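Local coordinates for putative cobalamin synthesis related protein (Corynebacterium diphtheriae, PDB 2NPN) that probably acts as a precorrin-6A synthase (deacetylating), an S-adenosylmethionine-dependent methyltransferase of cobalamin biosynthesis, at residues I154-R158 against L246-L250; E198-W204 against R216-H221. One frame throughout, in Å; residues are numbered along the deposited sequence. Where two conformers were deposited one is given.

Contact 1: residues I154-R158 against L246-L250; sequences ILINR and LLREL. With MG (magnesium ion), chain B.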
loop_
_atom_site.group_PDB
_atom_site.type_symbol
_atom_site.label_atom_id
_atom_site.label_comp_id
_atom_site.label_asym_id
_atom_site.label_seq_id
_atom_site.Cartn_x
_atom_site.Cartn_y
_atom_site.Cartn_z
ATOM N N ILE A 154 -3.513 9.185 -17.583
ATOM C CA ILE A 154 -4.151 8.178 -18.391
ATOM C C ILE A 154 -5.393 7.593 -17.688
ATOM O O ILE A 154 -5.616 7.734 -16.468
ATOM C CB ILE A 154 -3.201 6.993 -18.731
ATOM C CG1 ILE A 154 -2.707 6.286 -17.480
ATOM C CG2 ILE A 154 -2.009 7.478 -19.585
ATOM C CD1 ILE A 154 -1.904 4.998 -17.770
ATOM N N LEU A 155 -6.224 6.953 -18.506
ATOM C CA LEU A 155 -7.330 6.154 -18.000
ATOM C C LEU A 155 -6.834 4.738 -17.700
ATOM O O LEU A 155 -5.915 4.209 -18.374
ATOM C CB LEU A 155 -8.472 6.126 -19.027
ATOM C CG LEU A 155 -9.017 7.535 -19.367
ATOM C CD1 LEU A 155 -9.945 7.577 -20.597
ATOM C CD2 LEU A 155 -9.669 8.145 -18.129
ATOM N N ILE A 156 -7.433 4.116 -16.698
ATOM C CA ILE A 156 -7.063 2.748 -16.302
ATOM C C ILE A 156 -7.677 1.707 -17.226
ATOM O O ILE A 156 -7.292 0.532 -17.204
ATOM C CB ILE A 156 -7.440 2.469 -14.786
ATOM C CG1 ILE A 156 -6.592 1.334 -14.232
ATOM C CG2 ILE A 156 -8.919 2.190 -14.607
ATOM C CD1 ILE A 156 -6.889 0.973 -12.736
ATOM N N ASN A 157 -8.638 2.126 -18.041
ATOM C CA ASN A 157 -9.298 1.227 -18.993
ATOM C C ASN A 157 -9.569 1.937 -20.309
ATOM O O ASN A 157 -9.784 3.147 -20.333
ATOM C CB ASN A 157 -10.639 0.747 -18.412
ATOM C CG ASN A 157 -11.586 1.895 -18.067
ATOM O OD1 ASN A 157 -11.462 2.477 -16.992
ATOM N ND2 ASN A 157 -12.523 2.235 -18.972
ATOM N N ARG A 158 -9.622 1.176 -21.405
ATOM C CA ARG A 158 -10.289 1.664 -22.630
ATOM C C ARG A 158 -11.795 1.445 -22.481
ATOM O O ARG A 158 -12.251 0.758 -21.547
ATOM C CB ARG A 158 -9.733 0.927 -23.850
ATOM C CG ARG A 158 -8.281 1.268 -24.055
ATOM C CD ARG A 158 -7.658 0.485 -25.176
ATOM N NE ARG A 158 -7.313 -0.873 -24.750
ATOM C CZ ARG A 158 -6.492 -1.682 -25.422
ATOM N NH1 ARG A 158 -6.022 -1.310 -26.596
ATOM N NH2 ARG A 158 -6.172 -2.904 -24.941
ATOM N N LEU A 246 1.311 -0.435 -15.554
ATOM C CA LEU A 246 0.114 -0.821 -16.289
ATOM C C LEU A 246 0.590 -1.264 -17.671
ATOM O O LEU A 246 1.381 -0.551 -18.284
ATOM C CB LEU A 246 -0.875 0.347 -16.416
ATOM C CG LEU A 246 -2.239 -0.005 -16.993
ATOM C CD1 LEU A 246 -3.324 1.001 -16.410
ATOM C CD2 LEU A 246 -2.226 -0.046 -18.488
ATOM N N LEU A 247 0.200 -2.450 -18.094
ATOM C CA LEU A 247 0.492 -2.993 -19.441
ATOM C C LEU A 247 -0.807 -2.983 -20.204
ATOM O O LEU A 247 -1.864 -3.349 -19.708
ATOM C CB LEU A 247 0.984 -4.435 -19.329
ATOM C CG LEU A 247 2.295 -4.666 -18.563
ATOM C CD1 LEU A 247 2.661 -6.212 -18.550
ATOM C CD2 LEU A 247 3.392 -3.860 -19.095
ATOM N N ARG A 248 -0.718 -2.534 -21.437
ATOM C CA ARG A 248 -1.874 -2.458 -22.329
ATOM C C ARG A 248 -1.448 -2.911 -23.707
ATOM O O ARG A 248 -0.451 -2.426 -24.240
ATOM C CB ARG A 248 -2.440 -1.049 -22.367
ATOM C CG ARG A 248 -3.722 -0.900 -23.143
ATOM C CD ARG A 248 -4.398 0.445 -22.902
ATOM N NE ARG A 248 -4.925 0.539 -21.530
ATOM C CZ ARG A 248 -5.178 1.660 -20.844
ATOM N NH1 ARG A 248 -5.006 2.876 -21.390
ATOM N NH2 ARG A 248 -5.608 1.585 -19.602
ATOM N N GLU A 249 -2.262 -3.769 -24.293
ATOM C CA GLU A 249 -2.001 -4.283 -25.650
ATOM C C GLU A 249 -2.602 -3.289 -26.632
ATOM O O GLU A 249 -3.815 -3.241 -26.829
ATOM C CB GLU A 249 -2.580 -5.684 -25.840
ATOM C CG GLU A 249 -1.981 -6.395 -26.992
ATOM C CD GLU A 249 -0.537 -6.848 -26.700
ATOM O OE1 GLU A 249 0.030 -6.544 -25.622
ATOM O OE2 GLU A 249 -0.003 -7.544 -27.562
ATOM N N LEU A 250 -1.735 -2.523 -27.277
ATOM C CA LEU A 250 -2.137 -1.488 -28.242
ATOM C C LEU A 250 -1.983 -2.023 -29.662
ATOM O O LEU A 250 -1.167 -1.601 -30.422
ATOM C CB LEU A 250 -1.347 -0.201 -28.006
ATOM C CG LEU A 250 -1.524 0.537 -26.684
ATOM C CD1 LEU A 250 -0.645 1.775 -26.650
ATOM C CD2 LEU A 250 -2.993 0.824 -26.382
HETATM MG MG MG B . 0.310 0.112 -30.835
HETATM O O HOH W 1 -5.612 5.847 -21.381
#
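Arg-158 and Arg-248 carry most of the hydrogen bonding between 154-158 and 246-250, each sending its guanidinium to a backbone carbonyl of the other segment, and the pair illustrates how a loop without regular structure can be fastened to a β-strand. Arg-248 NH2 donates to Leu-155 O at 2.9 Å in a nearly straight bond (168°), with the oxygen lying in the guanidinium plane; NH1 adds a weak bond to the same oxygen. Arg-158 answers end-on: NH1 and NH2 both close on Glu-249 O, at 2.9 and 3.0 Å, and reach it from one face of its carbonyl plane. Water 1 supplements these bonds, accepting from Leu-155 N at 3.1 Å and weakly from Arg-248 NH1.

Between their ends the two arginine chains slide past each other in opposite directions. Arg-248 leaves the strand with CG anti to the backbone nitrogen (chi1 -174°), which sets CG 3.6 Å from Arg-158 NH2, over one face of that guanidinium and toward its rim; the bend at chi3 then turns the guanidinium of Arg-248 toward Leu-155 O. The guanidinium planes are only 25° apart. Leu-250 CD2 makes a van der Waals approach to Arg-158 NH1 at 3.7 Å.

Apolar contact is lighter. Ile-156 CG1 touches Leu-246 CD1 at 3.9 Å, the side chains crossing at about a right angle.

Beyond the segments, Arg-248 NE hydrogen-bonds to Asn-181 OD1 and Arg-158 NH2 forms a salt bridge with Glu-161, whereas Leu-250 O binds magnesium together with Tyr-219 OH. The loop after helix 144-152 is thus tied to strand 243-249 chiefly through side-chain-to-backbone bonds. The two NE atoms stand 4.3 Å apart, and the carbonyl acceptors and the Glu-161 carboxylate probably let the two cations lie this close.

Contact 2: residues E198-W204 against R216-H221; sequences EHTYMWW and RKGYVH. With MG (magnesium ion), chain B.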
loop_
_atom_site.group_PDB
_atom_site.type_symbol
_atom_site.label_atom_id
_atom_site.label_comp_id
_atom_site.label_asym_id
_atom_site.label_seq_id
_atom_site.Cartn_x
_atom_site.Cartn_y
_atom_site.Cartn_z
ATOM N N GLU A 198 5.135 -7.198 -29.407
ATOM C CA GLU A 198 5.506 -5.929 -30.047
ATOM C C GLU A 198 4.502 -4.815 -29.754
ATOM O O GLU A 198 4.876 -3.642 -29.844
ATOM C CB GLU A 198 5.753 -6.068 -31.566
ATOM C CG GLU A 198 4.552 -6.231 -32.416
ATOM C CD GLU A 198 4.840 -6.278 -33.956
ATOM O OE1 GLU A 198 5.847 -5.724 -34.491
ATOM O OE2 GLU A 198 4.041 -6.936 -34.652
ATOM N N HIS A 199 3.261 -5.171 -29.407
ATOM C CA HIS A 199 2.189 -4.179 -29.196
ATOM C C HIS A 199 2.002 -3.765 -27.738
ATOM O O HIS A 199 1.181 -2.867 -27.444
ATOM C CB HIS A 199 0.889 -4.728 -29.710
ATOM C CG HIS A 199 0.928 -5.007 -31.172
ATOM N ND1 HIS A 199 1.207 -4.032 -32.116
ATOM C CD2 HIS A 199 0.762 -6.158 -31.855
ATOM C CE1 HIS A 199 1.167 -4.573 -33.318
ATOM N NE2 HIS A 199 0.927 -5.869 -33.190
ATOM N N THR A 200 2.730 -4.406 -26.816
ATOM C CA THR A 200 2.535 -4.140 -25.387
ATOM C C THR A 200 3.133 -2.802 -25.009
ATOM O O THR A 200 4.351 -2.583 -25.207
ATOM C CB THR A 200 3.196 -5.233 -24.545
ATOM O OG1 THR A 200 2.795 -6.518 -25.041
ATOM C CG2 THR A 200 2.828 -5.033 -23.047
ATOM N N TYR A 201 2.296 -1.930 -24.451
ATOM C CA TYR A 201 2.719 -0.603 -24.004
ATOM C C TYR A 201 2.763 -0.642 -22.468
ATOM O O TYR A 201 1.913 -1.304 -21.871
ATOM C CB TYR A 201 1.729 0.464 -24.442
ATOM C CG TYR A 201 2.337 1.841 -24.445
ATOM C CD1 TYR A 201 3.011 2.323 -25.569
ATOM C CD2 TYR A 201 2.206 2.689 -23.371
ATOM C CE1 TYR A 201 3.568 3.575 -25.573
ATOM C CE2 TYR A 201 2.753 3.953 -23.379
ATOM C CZ TYR A 201 3.438 4.401 -24.484
ATOM O OH TYR A 201 4.036 5.663 -24.588
HETATM N N MSE A 202 3.705 0.078 -21.866
HETATM C CA MSE A 202 3.789 0.137 -20.406
HETATM C C MSE A 202 3.875 1.582 -19.907
HETATM O O MSE A 202 4.602 2.423 -20.472
HETATM C CB MSE A 202 5.025 -0.641 -19.901
HETATM C CG MSE A 202 5.171 -0.587 -18.385
HETATM SE SE MSE A 202 6.580 -1.780 -17.668
HETATM C CE MSE A 202 8.110 -1.102 -18.642
ATOM N N TRP A 203 3.098 1.853 -18.842
ATOM C CA TRP A 203 3.284 3.005 -18.000
ATOM C C TRP A 203 3.772 2.546 -16.632
ATOM O O TRP A 203 3.123 1.737 -15.987
ATOM C CB TRP A 203 1.998 3.769 -17.830
ATOM C CG TRP A 203 1.450 4.384 -19.096
ATOM C CD1 TRP A 203 1.643 5.653 -19.562
ATOM C CD2 TRP A 203 0.556 3.754 -20.020
ATOM N NE1 TRP A 203 0.929 5.850 -20.733
ATOM C CE2 TRP A 203 0.244 4.707 -21.018
ATOM C CE3 TRP A 203 -0.020 2.473 -20.096
ATOM C CZ2 TRP A 203 -0.649 4.415 -22.067
ATOM C CZ3 TRP A 203 -0.906 2.206 -21.140
ATOM C CH2 TRP A 203 -1.198 3.167 -22.108
ATOM N N TRP A 204 4.938 3.046 -16.223
ATOM C CA TRP A 204 5.650 2.563 -15.043
ATOM C C TRP A 204 5.931 3.717 -14.106
ATOM O O TRP A 204 6.139 4.873 -14.517
ATOM C CB TRP A 204 6.930 1.853 -15.490
ATOM C CG TRP A 204 7.790 1.289 -14.466
ATOM C CD1 TRP A 204 7.772 -0.000 -13.994
ATOM C CD2 TRP A 204 8.882 1.945 -13.782
ATOM N NE1 TRP A 204 8.764 -0.176 -13.060
ATOM C CE2 TRP A 204 9.455 0.996 -12.902
ATOM C CE3 TRP A 204 9.420 3.244 -13.813
ATOM C CZ2 TRP A 204 10.578 1.290 -12.114
ATOM C CZ3 TRP A 204 10.497 3.533 -12.996
ATOM C CH2 TRP A 204 11.068 2.560 -12.163
ATOM N N ARG A 216 8.250 6.295 -16.196
ATOM C CA ARG A 216 8.668 5.905 -17.550
ATOM C C ARG A 216 7.450 5.365 -18.282
ATOM O O ARG A 216 6.572 4.768 -17.678
ATOM C CB ARG A 216 9.745 4.814 -17.545
ATOM C CG ARG A 216 11.064 5.223 -16.909
ATOM C CD ARG A 216 11.737 6.288 -17.752
ATOM N NE ARG A 216 13.097 6.563 -17.282
ATOM C CZ ARG A 216 13.422 7.476 -16.379
ATOM N NH1 ARG A 216 12.521 8.281 -15.860
ATOM N NH2 ARG A 216 14.710 7.620 -16.036
ATOM N N LYS A 217 7.420 5.584 -19.593
ATOM C CA LYS A 217 6.419 5.000 -20.446
ATOM C C LYS A 217 6.929 4.734 -21.863
ATOM O O LYS A 217 7.819 5.417 -22.366
ATOM C CB LYS A 217 5.178 5.868 -20.532
ATOM C CG LYS A 217 5.364 7.164 -21.288
ATOM C CD LYS A 217 4.046 7.921 -21.422
ATOM C CE LYS A 217 4.191 9.193 -22.211
ATOM N NZ LYS A 217 5.106 10.084 -21.468
ATOM N N GLY A 218 6.310 3.764 -22.492
ATOM C CA GLY A 218 6.636 3.405 -23.837
ATOM C C GLY A 218 6.367 1.958 -24.169
ATOM O O GLY A 218 5.957 1.180 -23.306
ATOM N N TYR A 219 6.585 1.578 -25.425
ATOM C CA TYR A 219 6.448 0.170 -25.758
ATOM C C TYR A 219 7.486 -0.653 -25.031
ATOM O O TYR A 219 8.659 -0.263 -24.972
ATOM C CB TYR A 219 6.558 -0.059 -27.276
ATOM C CG TYR A 219 5.290 0.354 -27.992
ATOM C CD1 TYR A 219 4.226 -0.533 -28.115
ATOM C CD2 TYR A 219 5.133 1.658 -28.494
ATOM C CE1 TYR A 219 3.048 -0.159 -28.723
ATOM C CE2 TYR A 219 3.954 2.049 -29.122
ATOM C CZ TYR A 219 2.915 1.156 -29.223
ATOM O OH TYR A 219 1.731 1.510 -29.816
ATOM N N VAL A 220 7.100 -1.822 -24.556
ATOM C CA VAL A 220 8.064 -2.678 -23.845
ATOM C C VAL A 220 9.250 -3.059 -24.772
ATOM O O VAL A 220 10.411 -3.129 -24.297
ATOM C CB VAL A 220 7.394 -3.916 -23.166
ATOM C CG1 VAL A 220 8.478 -4.856 -22.554
ATOM C CG2 VAL A 220 6.342 -3.459 -22.129
ATOM N N HIS A 221 8.906 -3.209 -26.077
ATOM C CA HIS A 221 9.871 -3.442 -27.200
ATOM C C HIS A 221 11.029 -2.473 -27.098
ATOM O O HIS A 221 12.223 -2.886 -27.156
ATOM C CB HIS A 221 9.228 -3.557 -28.660
ATOM C CG HIS A 221 8.581 -2.316 -29.267
ATOM N ND1 HIS A 221 7.284 -2.329 -29.754
ATOM C CD2 HIS A 221 9.091 -1.115 -29.648
ATOM C CE1 HIS A 221 6.983 -1.159 -30.271
ATOM N NE2 HIS A 221 8.068 -0.403 -30.244
HETATM MG MG MG B . 0.310 0.112 -30.835
HETATM O O HOH W 2 6.253 -3.715 -26.899
#
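Tyr-201 and Tyr-219 meet edge-to-face in a β-hairpin, where strand 200-206 pairs antiparallel with strand 214-217 before the chain turns into helix 220-238. The Tyr-201 edge points at the Tyr-219 face, with centroids 4.9 Å apart and planes at 85°; Tyr-201 CD1 lies over the centre of that face. Gly-218 CA covers one face of Tyr-201 in a CH-pi contact, 3.8 Å from the ring centroid. Swung anti to its backbone nitrogen (chi1 -160°), the Tyr-201 ring lies across the glycine backbone.

Paired main chains hold these groups in place. Met-202, present as selenomethionine, with Gly-218 and Trp-204 with Arg-216 are hydrogen-bonded pairs, and the bond from Val-220 N to Thr-200 O (2.9 Å) carries the pairing to the helix start, where Tyr-219 is the N-cap residue. Lys-217 lays CB and CD by Trp-203 CD1, on the face that bears Tyr-201, while Val-220 CG2 meets Met-202 CB at 3.8 Å.

Farther out, Trp-204 NE1 hydrogen-bonds to Asp-243 OD2, part of an S-adenosylmethionine-binding residue. At the other end of the hairpin, beyond the Tyr-201 edge, Tyr-219 OH binds the magnesium ion at 2.2 Å.

From the N terminus, the chain completes the five-stranded parallel sheet, runs through helix 144-152 and enters 154-158, the first half of contact 1. It then lays down strands 164-167 and 181-185 and reaches 198-204, which contact 2 closes across a short hairpin with 216-221. Helix 220-238 follows, and strand 243-249 returns to close the long loop of contact 1, within which contact 2 is wholly contained. Strands 243-249 and 200-206 are neighbours in the mixed sheet, where Arg-248 O and Tyr-201 N, 2.8 Å apart, probably hydrogen-bond. Together the contacts join the loop between helix 144-152 and strand 164-167, the central strand and the hairpin, and both touch magnesium.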